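Local atomic coordinates of fructose-bisphosphate aldolase (Plasmodium falciparum, PDB entry 4TR9), a protein that belongs to the class I fructose-bisphosphate aldolase family and folds as a TIM barrel with a pocket that holds a small-molecule ligand. Residues L29-D40 / G76-F85; I109-L118 / Y143-R154. All blocks are in the same frame, centred on the assembly; numbering follows the deposited sequence.

Contact 1: L29-D40 / G76-F85. With 38D (N'-[(E)-(2,4-dichlorophenyl)methylidene]-3,4-dihydroxybenzohydrazide), chain K.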
loop_
_atom_site.group_PDB
_atom_site.type_symbol
_atom_site.label_atom_id
_atom_site.label_comp_id
_atom_site.label_asym_id
_atom_site.label_seq_id
_atom_site.Cartn_x
_atom_site.Cartn_y
_atom_site.Cartn_z
ATOM N N LEU A 29 -26.735 -18.672 -6.955
ATOM C CA LEU A 29 -26.551 -18.053 -8.264
ATOM C C LEU A 29 -25.578 -18.853 -9.123
ATOM O O LEU A 29 -25.639 -18.810 -10.352
ATOM C CB LEU A 29 -26.055 -16.613 -8.115
ATOM C CG LEU A 29 -27.090 -15.574 -7.686
ATOM C CD1 LEU A 29 -26.429 -14.222 -7.465
ATOM C CD2 LEU A 29 -28.196 -15.471 -8.722
ATOM N N VAL A 30 -24.676 -19.581 -8.472
ATOM C CA VAL A 30 -23.720 -20.421 -9.181
ATOM C C VAL A 30 -24.039 -21.898 -8.966
ATOM O O VAL A 30 -23.140 -22.740 -8.922
ATOM C CB VAL A 30 -22.270 -20.130 -8.738
ATOM C CG1 VAL A 30 -21.841 -18.749 -9.208
ATOM C CG2 VAL A 30 -22.134 -20.252 -7.227
ATOM N N GLN A 31 -25.328 -22.201 -8.837
ATOM C CA GLN A 31 -25.792 -23.574 -8.661
ATOM C C GLN A 31 -25.380 -24.426 -9.859
ATOM O O GLN A 31 -25.205 -23.907 -10.962
ATOM C CB GLN A 31 -27.312 -23.605 -8.470
ATOM C CG GLN A 31 -27.850 -24.903 -7.879
ATOM C CD GLN A 31 -29.340 -24.843 -7.587
ATOM O OE1 GLN A 31 -30.028 -23.901 -7.986
ATOM N NE2 GLN A 31 -29.846 -25.850 -6.884
ATOM N N ALA A 32 -25.228 -25.728 -9.631
ATOM C CA ALA A 32 -24.710 -26.651 -10.638
ATOM C C ALA A 32 -25.467 -26.579 -11.963
ATOM O O ALA A 32 -26.664 -26.858 -12.024
ATOM C CB ALA A 32 -24.738 -28.076 -10.100
ATOM N N GLY A 33 -24.755 -26.196 -13.017
ATOM C CA GLY A 33 -25.316 -26.162 -14.354
ATOM C C GLY A 33 -26.051 -24.884 -14.705
ATOM O O GLY A 33 -26.500 -24.715 -15.839
ATOM N N LYS A 34 -26.178 -23.979 -13.741
ATOM C CA LYS A 34 -26.892 -22.729 -13.969
ATOM C C LYS A 34 -25.934 -21.546 -14.090
ATOM O O LYS A 34 -24.795 -21.605 -13.628
ATOM C CB LYS A 34 -27.901 -22.478 -12.846
ATOM C CG LYS A 34 -29.009 -23.519 -12.768
ATOM C CD LYS A 34 -30.011 -23.185 -11.675
ATOM C CE LYS A 34 -31.125 -24.217 -11.612
ATOM N NZ LYS A 34 -32.112 -23.903 -10.542
ATOM N N GLY A 35 -26.408 -20.476 -14.721
ATOM C CA GLY A 35 -25.615 -19.274 -14.903
ATOM C C GLY A 35 -26.451 -18.018 -14.750
ATOM O O GLY A 35 -27.609 -18.082 -14.336
ATOM N N ILE A 36 -25.869 -16.873 -15.091
ATOM C CA ILE A 36 -26.555 -15.594 -14.947
ATOM C C ILE A 36 -26.809 -14.933 -16.299
ATOM O O ILE A 36 -25.922 -14.878 -17.151
ATOM C CB ILE A 36 -25.753 -14.627 -14.049
ATOM C CG1 ILE A 36 -25.516 -15.248 -12.672
ATOM C CG2 ILE A 36 -26.472 -13.292 -13.912
ATOM C CD1 ILE A 36 -24.760 -14.349 -11.716
ATOM N N LEU A 37 -28.027 -14.439 -16.493
ATOM C CA LEU A 37 -28.381 -13.712 -17.707
ATOM C C LEU A 37 -28.196 -12.210 -17.516
ATOM O O LEU A 37 -28.857 -11.596 -16.678
ATOM C CB LEU A 37 -29.824 -14.014 -18.116
ATOM C CG LEU A 37 -30.414 -13.138 -19.226
ATOM C CD1 LEU A 37 -29.659 -13.323 -20.536
ATOM C CD2 LEU A 37 -31.898 -13.425 -19.410
ATOM N N ALA A 38 -27.297 -11.623 -18.297
ATOM C CA ALA A 38 -27.025 -10.193 -18.206
ATOM C C ALA A 38 -27.931 -9.397 -19.138
ATOM O O ALA A 38 -27.598 -9.175 -20.302
ATOM C CB ALA A 38 -25.563 -9.911 -18.520
ATOM N N ALA A 39 -29.077 -8.969 -18.620
ATOM C CA ALA A 39 -30.025 -8.185 -19.402
ATOM C C ALA A 39 -30.214 -6.797 -18.800
ATOM O O ALA A 39 -31.333 -6.289 -18.727
ATOM C CB ALA A 39 -31.359 -8.908 -19.501
ATOM N N ASP A 40 -29.113 -6.190 -18.368
ATOM C CA ASP A 40 -29.160 -4.879 -17.732
ATOM C C ASP A 40 -28.562 -3.791 -18.618
ATOM O O ASP A 40 -27.807 -2.942 -18.148
ATOM C CB ASP A 40 -28.430 -4.916 -16.388
ATOM C CG ASP A 40 -27.048 -5.526 -16.492
ATOM O OD1 ASP A 40 -26.854 -6.420 -17.342
ATOM O OD2 ASP A 40 -26.155 -5.113 -15.724
ATOM N N GLY A 76 -35.454 -21.307 -16.216
ATOM C CA GLY A 76 -34.891 -21.493 -14.891
ATOM C C GLY A 76 -34.000 -22.711 -14.757
ATOM O O GLY A 76 -33.266 -22.847 -13.777
ATOM N N LYS A 77 -34.063 -23.603 -15.740
ATOM C CA LYS A 77 -33.244 -24.808 -15.726
ATOM C C LYS A 77 -31.779 -24.477 -15.993
ATOM O O LYS A 77 -30.880 -25.179 -15.529
ATOM C CB LYS A 77 -33.758 -25.815 -16.759
ATOM C CG LYS A 77 -33.053 -27.163 -16.719
ATOM C CD LYS A 77 -33.639 -28.131 -17.734
ATOM C CE LYS A 77 -32.938 -29.479 -17.676
ATOM N NZ LYS A 77 -33.502 -30.444 -18.659
ATOM N N PHE A 78 -31.542 -23.398 -16.731
ATOM C CA PHE A 78 -30.184 -23.021 -17.110
ATOM C C PHE A 78 -29.771 -21.668 -16.537
ATOM O O PHE A 78 -28.586 -21.340 -16.491
ATOM C CB PHE A 78 -30.046 -22.999 -18.633
ATOM C CG PHE A 78 -30.639 -24.200 -19.312
ATOM C CD1 PHE A 78 -30.076 -25.453 -19.149
ATOM C CD2 PHE A 78 -31.758 -24.073 -20.117
ATOM C CE1 PHE A 78 -30.619 -26.560 -19.773
ATOM C CE2 PHE A 78 -32.306 -25.175 -20.745
ATOM C CZ PHE A 78 -31.735 -26.420 -20.571
ATOM N N ILE A 79 -30.752 -20.884 -16.101
ATOM C CA ILE A 79 -30.479 -19.557 -15.560
ATOM C C ILE A 79 -30.853 -19.463 -14.084
ATOM O O ILE A 79 -31.994 -19.726 -13.703
ATOM C CB ILE A 79 -31.232 -18.466 -16.342
ATOM C CG1 ILE A 79 -30.799 -18.474 -17.810
ATOM C CG2 ILE A 79 -30.989 -17.100 -15.723
ATOM C CD1 ILE A 79 -29.316 -18.244 -18.007
ATOM N N SER A 80 -29.881 -19.088 -13.258
ATOM C CA SER A 80 -30.100 -18.962 -11.822
ATOM C C SER A 80 -30.528 -17.548 -11.456
ATOM O O SER A 80 -31.313 -17.344 -10.529
ATOM C CB SER A 80 -28.835 -19.340 -11.050
ATOM O OG SER A 80 -27.774 -18.447 -11.348
ATOM N N GLY A 81 -30.005 -16.572 -12.189
ATOM C CA GLY A 81 -30.308 -15.180 -11.924
ATOM C C GLY A 81 -30.236 -14.315 -13.164
ATOM O O GLY A 81 -29.537 -14.640 -14.123
ATOM N N ALA A 82 -30.968 -13.206 -13.144
ATOM C CA ALA A 82 -30.971 -12.268 -14.260
ATOM C C ALA A 82 -30.756 -10.843 -13.765
ATOM O O ALA A 82 -31.484 -10.360 -12.899
ATOM C CB ALA A 82 -32.272 -12.373 -15.039
ATOM N N ILE A 83 -29.749 -10.176 -14.320
ATOM C CA ILE A 83 -29.430 -8.809 -13.930
ATOM C C ILE A 83 -30.289 -7.820 -14.706
ATOM O O ILE A 83 -30.341 -7.866 -15.934
ATOM C CB ILE A 83 -27.944 -8.488 -14.163
ATOM C CG1 ILE A 83 -27.065 -9.643 -13.678
ATOM C CG2 ILE A 83 -27.567 -7.187 -13.470
ATOM C CD1 ILE A 83 -25.590 -9.440 -13.942
ATOM N N LEU A 84 -30.961 -6.928 -13.986
ATOM C CA LEU A 84 -31.868 -5.975 -14.616
ATOM C C LEU A 84 -31.329 -4.552 -14.567
ATOM O O LEU A 84 -30.483 -4.222 -13.734
ATOM C CB LEU A 84 -33.243 -6.012 -13.943
ATOM C CG LEU A 84 -33.849 -7.368 -13.581
ATOM C CD1 LEU A 84 -35.250 -7.189 -13.013
ATOM C CD2 LEU A 84 -33.871 -8.290 -14.781
ATOM N N PHE A 85 -31.822 -3.714 -15.472
ATOM C CA PHE A 85 -31.589 -2.279 -15.396
ATOM C C PHE A 85 -32.635 -1.692 -14.455
ATOM O O PHE A 85 -33.645 -2.340 -14.176
ATOM C CB PHE A 85 -31.664 -1.636 -16.784
ATOM C CG PHE A 85 -31.188 -0.210 -16.823
ATOM C CD1 PHE A 85 -29.834 0.083 -16.785
ATOM C CD2 PHE A 85 -32.093 0.835 -16.909
ATOM C CE1 PHE A 85 -29.392 1.394 -16.823
ATOM C CE2 PHE A 85 -31.657 2.148 -16.948
ATOM C CZ PHE A 85 -30.305 2.427 -16.906
HETATM N N12 38D K . -21.943 -0.130 -22.077
HETATM C C13 38D K . -21.177 -0.552 -23.216
HETATM C C15 38D K . -21.369 1.791 -24.050
HETATM C C17 38D K . -19.706 2.797 -25.449
HETATM C C20 38D K . -19.414 0.538 -24.707
HETATM C C01 38D K . -22.208 -3.759 -19.754
HETATM C C02 38D K . -22.272 -4.971 -19.065
HETATM O O03 38D K . -21.159 -5.837 -19.003
HETATM C C04 38D K . -23.451 -5.334 -18.430
HETATM C C05 38D K . -24.553 -4.498 -18.478
HETATM C C06 38D K . -24.491 -3.296 -19.160
HETATM O O07 38D K . -23.543 -6.556 -17.727
HETATM C C08 38D K . -23.320 -2.927 -19.788
HETATM C C09 38D K . -23.295 -1.594 -20.542
HETATM O O10 38D K . -24.261 -0.842 -20.486
HETATM N N11 38D K . -22.122 -1.283 -21.311
HETATM C C14 38D K . -20.627 0.626 -24.014
HETATM C C16 38D K . -20.909 2.884 -24.767
HETATM CL CL1 38D K . -19.151 4.185 -26.341
HETATM C C19 38D K . -18.955 1.634 -25.424
HETATM CL CL2 38D K . -18.453 -0.917 -24.688
HETATM O O HOH W 1 -33.272 -20.979 -11.440
HETATM O O HOH W 2 -32.800 -4.731 -17.600
#

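Contact 2: I109-L118 / Y143-R154. With 38D (N'-[(E)-(2,4-dichlorophenyl)methylidene]-3,4-dihydroxybenzohydrazide), chain K.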
loop_
_atom_site.group_PDB
_atom_site.type_symbol
_atom_site.label_atom_id
_atom_site.label_comp_id
_atom_site.label_asym_id
_atom_site.label_seq_id
_atom_site.Cartn_x
_atom_site.Cartn_y
_atom_site.Cartn_z
ATOM N N ILE A 109 -33.456 -15.513 -9.789
ATOM C CA ILE A 109 -33.184 -14.444 -8.837
ATOM C C ILE A 109 -32.953 -13.109 -9.540
ATOM O O ILE A 109 -32.066 -12.995 -10.385
ATOM C CB ILE A 109 -31.956 -14.768 -7.969
ATOM C CG1 ILE A 109 -32.140 -16.110 -7.260
ATOM C CG2 ILE A 109 -31.707 -13.661 -6.961
ATOM C CD1 ILE A 109 -30.942 -16.529 -6.438
ATOM N N PRO A 110 -33.755 -12.093 -9.191
ATOM C CA PRO A 110 -33.625 -10.748 -9.762
ATOM C C PRO A 110 -32.321 -10.061 -9.361
ATOM O O PRO A 110 -31.945 -10.077 -8.188
ATOM C CB PRO A 110 -34.832 -10.000 -9.183
ATOM C CG PRO A 110 -35.785 -11.070 -8.755
ATOM C CD PRO A 110 -34.922 -12.199 -8.299
ATOM N N GLY A 111 -31.643 -9.463 -10.336
ATOM C CA GLY A 111 -30.424 -8.717 -10.082
ATOM C C GLY A 111 -30.540 -7.305 -10.613
ATOM O O GLY A 111 -31.392 -7.026 -11.455
ATOM N N ILE A 112 -29.687 -6.410 -10.130
ATOM C CA ILE A 112 -29.783 -5.006 -10.513
ATOM C C ILE A 112 -28.418 -4.360 -10.757
ATOM O O ILE A 112 -27.479 -4.529 -9.978
ATOM C CB ILE A 112 -30.555 -4.197 -9.441
ATOM C CG1 ILE A 112 -30.648 -2.721 -9.834
ATOM C CG2 ILE A 112 -29.920 -4.365 -8.066
ATOM C CD1 ILE A 112 -31.426 -2.475 -11.107
ATOM N N LYS A 113 -28.317 -3.635 -11.866
ATOM C CA LYS A 113 -27.135 -2.843 -12.177
ATOM C C LYS A 113 -27.177 -1.536 -11.391
ATOM O O LYS A 113 -28.131 -0.769 -11.509
ATOM C CB LYS A 113 -27.064 -2.571 -13.680
ATOM C CG LYS A 113 -25.967 -1.619 -14.106
ATOM C CD LYS A 113 -26.134 -1.243 -15.569
ATOM C CE LYS A 113 -25.009 -0.347 -16.050
ATOM N NZ LYS A 113 -23.705 -1.061 -16.036
ATOM N N VAL A 114 -26.147 -1.285 -10.588
ATOM C CA VAL A 114 -26.158 -0.132 -9.693
ATOM C C VAL A 114 -25.118 0.928 -10.051
ATOM O O VAL A 114 -25.052 1.977 -9.409
ATOM C CB VAL A 114 -25.931 -0.560 -8.228
ATOM C CG1 VAL A 114 -26.937 -1.626 -7.827
ATOM C CG2 VAL A 114 -24.509 -1.063 -8.036
ATOM N N ASP A 115 -24.308 0.662 -11.070
ATOM C CA ASP A 115 -23.273 1.611 -11.467
ATOM C C ASP A 115 -23.850 2.716 -12.350
ATOM O O ASP A 115 -24.826 2.499 -13.069
ATOM C CB ASP A 115 -22.120 0.893 -12.182
ATOM C CG ASP A 115 -22.505 0.374 -13.548
ATOM O OD1 ASP A 115 -22.422 1.147 -14.526
ATOM O OD2 ASP A 115 -22.875 -0.815 -13.649
ATOM N N LYS A 116 -23.247 3.901 -12.285
ATOM C CA LYS A 116 -23.740 5.057 -13.030
ATOM C C LYS A 116 -22.891 5.370 -14.260
ATOM O O LYS A 116 -22.869 6.507 -14.731
ATOM C CB LYS A 116 -23.793 6.293 -12.127
ATOM C CG LYS A 116 -24.765 6.195 -10.963
ATOM C CD LYS A 116 -24.727 7.466 -10.126
ATOM C CE LYS A 116 -25.631 7.362 -8.909
ATOM N NZ LYS A 116 -25.546 8.578 -8.053
ATOM N N GLY A 117 -22.189 4.366 -14.774
ATOM C CA GLY A 117 -21.380 4.547 -15.967
ATOM C C GLY A 117 -19.930 4.878 -15.669
ATOM O O GLY A 117 -19.502 4.853 -14.515
ATOM N N LEU A 118 -19.175 5.198 -16.716
ATOM C CA LEU A 118 -17.740 5.431 -16.587
ATOM C C LEU A 118 -17.361 6.899 -16.753
ATOM O O LEU A 118 -18.022 7.648 -17.473
ATOM C CB LEU A 118 -16.976 4.588 -17.609
ATOM C CG LEU A 118 -17.192 3.076 -17.554
ATOM C CD1 LEU A 118 -16.418 2.393 -18.669
ATOM C CD2 LEU A 118 -16.786 2.524 -16.198
ATOM N N TYR A 143 -33.972 -1.317 -4.049
ATOM C CA TYR A 143 -33.895 -2.454 -4.960
ATOM C C TYR A 143 -34.278 -3.763 -4.274
ATOM O O TYR A 143 -34.920 -4.623 -4.879
ATOM C CB TYR A 143 -32.488 -2.563 -5.551
ATOM C CG TYR A 143 -32.102 -1.400 -6.439
ATOM C CD1 TYR A 143 -33.067 -0.658 -7.106
ATOM C CD2 TYR A 143 -30.770 -1.042 -6.606
ATOM C CE1 TYR A 143 -32.719 0.405 -7.918
ATOM C CE2 TYR A 143 -30.412 0.021 -7.416
ATOM C CZ TYR A 143 -31.390 0.740 -8.069
ATOM O OH TYR A 143 -31.038 1.798 -8.876
ATOM N N TYR A 144 -33.882 -3.907 -3.013
ATOM C CA TYR A 144 -34.191 -5.112 -2.246
ATOM C C TYR A 144 -35.693 -5.286 -2.079
ATOM O O TYR A 144 -36.225 -6.382 -2.257
ATOM C CB TYR A 144 -33.515 -5.067 -0.873
ATOM C CG TYR A 144 -33.688 -6.335 -0.065
ATOM C CD1 TYR A 144 -32.791 -7.388 -0.193
ATOM C CD2 TYR A 144 -34.744 -6.478 0.826
ATOM C CE1 TYR A 144 -32.944 -8.549 0.542
ATOM C CE2 TYR A 144 -34.906 -7.636 1.564
ATOM C CZ TYR A 144 -34.002 -8.667 1.418
ATOM O OH TYR A 144 -34.155 -9.822 2.150
ATOM N N LYS A 145 -36.374 -4.198 -1.735
ATOM C CA LYS A 145 -37.814 -4.232 -1.524
ATOM C C LYS A 145 -38.539 -4.431 -2.851
ATOM O O LYS A 145 -39.686 -4.875 -2.884
ATOM C CB LYS A 145 -38.288 -2.946 -0.841
ATOM C CG LYS A 145 -39.566 -3.109 -0.032
ATOM C CD LYS A 145 -39.934 -1.822 0.691
ATOM C CE LYS A 145 -40.427 -0.762 -0.279
ATOM N NZ LYS A 145 -41.690 -1.173 -0.953
ATOM N N ALA A 146 -37.856 -4.103 -3.943
ATOM C CA ALA A 146 -38.408 -4.280 -5.280
ATOM C C ALA A 146 -38.295 -5.733 -5.730
ATOM O O ALA A 146 -39.030 -6.176 -6.613
ATOM C CB ALA A 146 -37.708 -3.364 -6.269
ATOM N N GLY A 147 -37.368 -6.470 -5.126
ATOM C CA GLY A 147 -37.206 -7.879 -5.433
ATOM C C GLY A 147 -35.780 -8.294 -5.739
ATOM O O GLY A 147 -35.489 -9.483 -5.860
ATOM N N ALA A 148 -34.886 -7.317 -5.864
ATOM C CA ALA A 148 -33.488 -7.603 -6.174
ATOM C C ALA A 148 -32.787 -8.263 -4.992
ATOM O O ALA A 148 -33.028 -7.907 -3.837
ATOM C CB ALA A 148 -32.762 -6.329 -6.577
ATOM N N ARG A 149 -31.920 -9.227 -5.284
ATOM C CA ARG A 149 -31.197 -9.945 -4.242
ATOM C C ARG A 149 -29.691 -9.931 -4.484
ATOM O O ARG A 149 -28.915 -10.382 -3.639
ATOM C CB ARG A 149 -31.703 -11.385 -4.135
ATOM C CG ARG A 149 -33.093 -11.503 -3.530
ATOM C CD ARG A 149 -33.110 -10.959 -2.111
ATOM N NE ARG A 149 -34.445 -10.993 -1.519
ATOM C CZ ARG A 149 -35.305 -9.981 -1.555
ATOM N NH1 ARG A 149 -36.497 -10.102 -0.986
ATOM N NH2 ARG A 149 -34.976 -8.847 -2.159
ATOM N N PHE A 150 -29.279 -9.420 -5.640
ATOM C CA PHE A 150 -27.860 -9.227 -5.914
ATOM C C PHE A 150 -27.648 -8.052 -6.866
ATOM O O PHE A 150 -28.533 -7.709 -7.649
ATOM C CB PHE A 150 -27.230 -10.511 -6.475
ATOM C CG PHE A 150 -27.667 -10.863 -7.873
ATOM C CD1 PHE A 150 -26.912 -10.475 -8.969
ATOM C CD2 PHE A 150 -28.813 -11.613 -8.089
ATOM C CE1 PHE A 150 -27.301 -10.809 -10.254
ATOM C CE2 PHE A 150 -29.206 -11.951 -9.373
ATOM C CZ PHE A 150 -28.448 -11.548 -10.456
ATOM N N ALA A 151 -26.476 -7.429 -6.783
ATOM C CA ALA A 151 -26.191 -6.234 -7.571
ATOM C C ALA A 151 -24.963 -6.412 -8.457
ATOM O O ALA A 151 -24.226 -7.389 -8.325
ATOM C CB ALA A 151 -26.009 -5.034 -6.654
ATOM N N LYS A 152 -24.747 -5.458 -9.359
ATOM C CA LYS A 152 -23.612 -5.512 -10.274
ATOM C C LYS A 152 -22.983 -4.131 -10.463
ATOM O O LYS A 152 -23.660 -3.109 -10.362
ATOM C CB LYS A 152 -24.044 -6.084 -11.624
ATOM C CG LYS A 152 -22.917 -6.742 -12.402
ATOM C CD LYS A 152 -23.020 -6.421 -13.877
ATOM C CE LYS A 152 -22.946 -4.923 -14.097
ATOM N NZ LYS A 152 -23.018 -4.568 -15.534
ATOM N N TRP A 153 -21.685 -4.115 -10.750
ATOM C CA TRP A 153 -20.909 -2.882 -10.833
ATOM C C TRP A 153 -19.730 -3.103 -11.772
ATOM O O TRP A 153 -18.766 -3.782 -11.420
ATOM C CB TRP A 153 -20.444 -2.468 -9.432
ATOM C CG TRP A 153 -19.516 -1.279 -9.321
ATOM C CD1 TRP A 153 -18.236 -1.186 -9.788
ATOM C CD2 TRP A 153 -19.778 -0.049 -8.633
ATOM N NE1 TRP A 153 -17.698 0.036 -9.463
ATOM C CE2 TRP A 153 -18.624 0.752 -8.752
ATOM C CE3 TRP A 153 -20.884 0.462 -7.943
ATOM C CZ2 TRP A 153 -18.541 2.033 -8.202
ATOM C CZ3 TRP A 153 -20.800 1.733 -7.397
ATOM C CH2 TRP A 153 -19.637 2.504 -7.530
ATOM N N ARG A 154 -19.814 -2.535 -12.970
ATOM C CA ARG A 154 -18.823 -2.795 -14.010
ATOM C C ARG A 154 -17.716 -1.745 -14.064
ATOM O O ARG A 154 -17.980 -0.553 -14.198
ATOM C CB ARG A 154 -19.507 -2.886 -15.375
ATOM C CG ARG A 154 -18.549 -3.023 -16.547
ATOM C CD ARG A 154 -19.308 -3.224 -17.848
ATOM N NE ARG A 154 -18.423 -3.301 -19.005
ATOM C CZ ARG A 154 -18.146 -2.276 -19.805
ATOM N NH1 ARG A 154 -17.329 -2.439 -20.837
ATOM N NH2 ARG A 154 -18.685 -1.087 -19.573
HETATM N N12 38D K . -21.943 -0.130 -22.077
HETATM C C13 38D K . -21.177 -0.552 -23.216
HETATM C C15 38D K . -21.369 1.791 -24.050
HETATM C C17 38D K . -19.706 2.797 -25.449
HETATM C C20 38D K . -19.414 0.538 -24.707
HETATM C C01 38D K . -22.208 -3.759 -19.754
HETATM C C02 38D K . -22.272 -4.971 -19.065
HETATM O O03 38D K . -21.159 -5.837 -19.003
HETATM C C04 38D K . -23.451 -5.334 -18.430
HETATM C C05 38D K . -24.553 -4.498 -18.478
HETATM C C06 38D K . -24.491 -3.296 -19.160
HETATM O O07 38D K . -23.543 -6.556 -17.727
HETATM C C08 38D K . -23.320 -2.927 -19.788
HETATM C C09 38D K . -23.295 -1.594 -20.542
HETATM O O10 38D K . -24.261 -0.842 -20.486
HETATM N N11 38D K . -22.122 -1.283 -21.311
HETATM C C14 38D K . -20.627 0.626 -24.014
HETATM C C16 38D K . -20.909 2.884 -24.767
HETATM CL CL1 38D K . -19.151 4.185 -26.341
HETATM C C19 38D K . -18.955 1.634 -25.424
HETATM CL CL2 38D K . -18.453 -0.917 -24.688
HETATM O O HOH W 3 -19.719 0.988 -15.654
#

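Contact 1: L29-D40 / G76-F85
Gly-35 to Ala-38 pair in parallel with the strand that ends at Leu-84, the axes 4.6 Å apart at closest and 20° from parallel. Gly-35 N bonds to Phe-78 O, and Ser-80 N returns to Gly-35 O at 2.7 Å. The register then slips by one residue, a beta bulge, and Ile-36 pairs with Gly-81. Leu-37 N to Gly-81 O and Ile-83 N to Leu-37 O continue the pairing. The last bond, Ala-39 N to Ile-83 O, is weak.

Ser-80 OG lies toward Leu-29 O, but the modelled distance between them is too short to be trusted in detail. In one of two modelled conformers Lys-34 runs extended past Gly-76 and Lys-77. Ile-36 CG2 meets Ile-83 CG1 at 3.7 Å, the two side chains crossing obliquely. Asp-40 lies alongside Ile-83, its OD2 3.4 Å from Ile-83 CG2. Asp-40 OD1 accepts a weak bond from O07 of the ligand, and OD2 forms a salt bridge with Lys-152.

Leu-37, Ala-39, Ala-82 and Leu-84 face Phe-70 of helix 59-70. Strands 303-308 and 109-113 flank the pair in the barrel sheet.

Contact 2: I109-L118 / Y143-R154
Ile-112 and Tyr-143 cross at about a right angle. Ile-112 CG1 stands over one face of the ring, 3.7 Å from its centroid, a CH-pi contact. It gets there by standing anti to its own N (chi1 180°), while CG2 packs on Ala-148 CB. Val-114 CG1 adds to this apolar patch, touching Ala-151 CB and Tyr-143 CE2.

The Phe-150 side chain lies on the opposite face of the sheet from Ile-112. Gly-111 CA sits over one face of its ring, 3.6 Å from the centroid, and Ile-109 CG2 meets the ring edge in plane.

On the ligand side, Lys-113 NZ and Lys-152 NZ approach to 3.6 Å. The bend of Lys-113 at chi4 (65°) brings its NZ to Asp-115 OD2, a 2.5 Å salt bridge on the syn lone pair. Lys-152 NZ lies 3.0 Å from O07 of the ligand. Asp-115 OD1 takes Gly-117 N on its anti lone pair, an Asx turn that helps fix the carboxylate. Arg-154 has N11 of the ligand over one guanidinium face and is held by Glu-197.

Parallel backbone bonds set this frame, among them Val-114 N to Lys-152 O at 3.1 Å. A Schellman motif at Gly-147 ends the helix before strand 150-157. Adjacent parallel strands whose side chains line a central pocket are characteristic of a TIM barrel.

Overall arrangement
From the N terminus, helix 16-29 leads into strand 35-39. The chain then passes through helices 43-52 and 59-70 before contact 1 brings strand 79-84 beside the first strand. Helices 86-89 and 99-105 follow, then strand 109-113. A small antiparallel pair, 118-120 with 128-130, and helix 136-146 come next, and contact 2 closes with strand 150-157. The two contacts are in series and do not cross. They join at strands 79-84 and 109-113, which are neighbours in the barrel. Together they set four consecutive strands side by side. Ala-38 and Asp-40 of contact 1 and Lys-113, Lys-152 and Arg-154 of contact 2 line one ligand pocket.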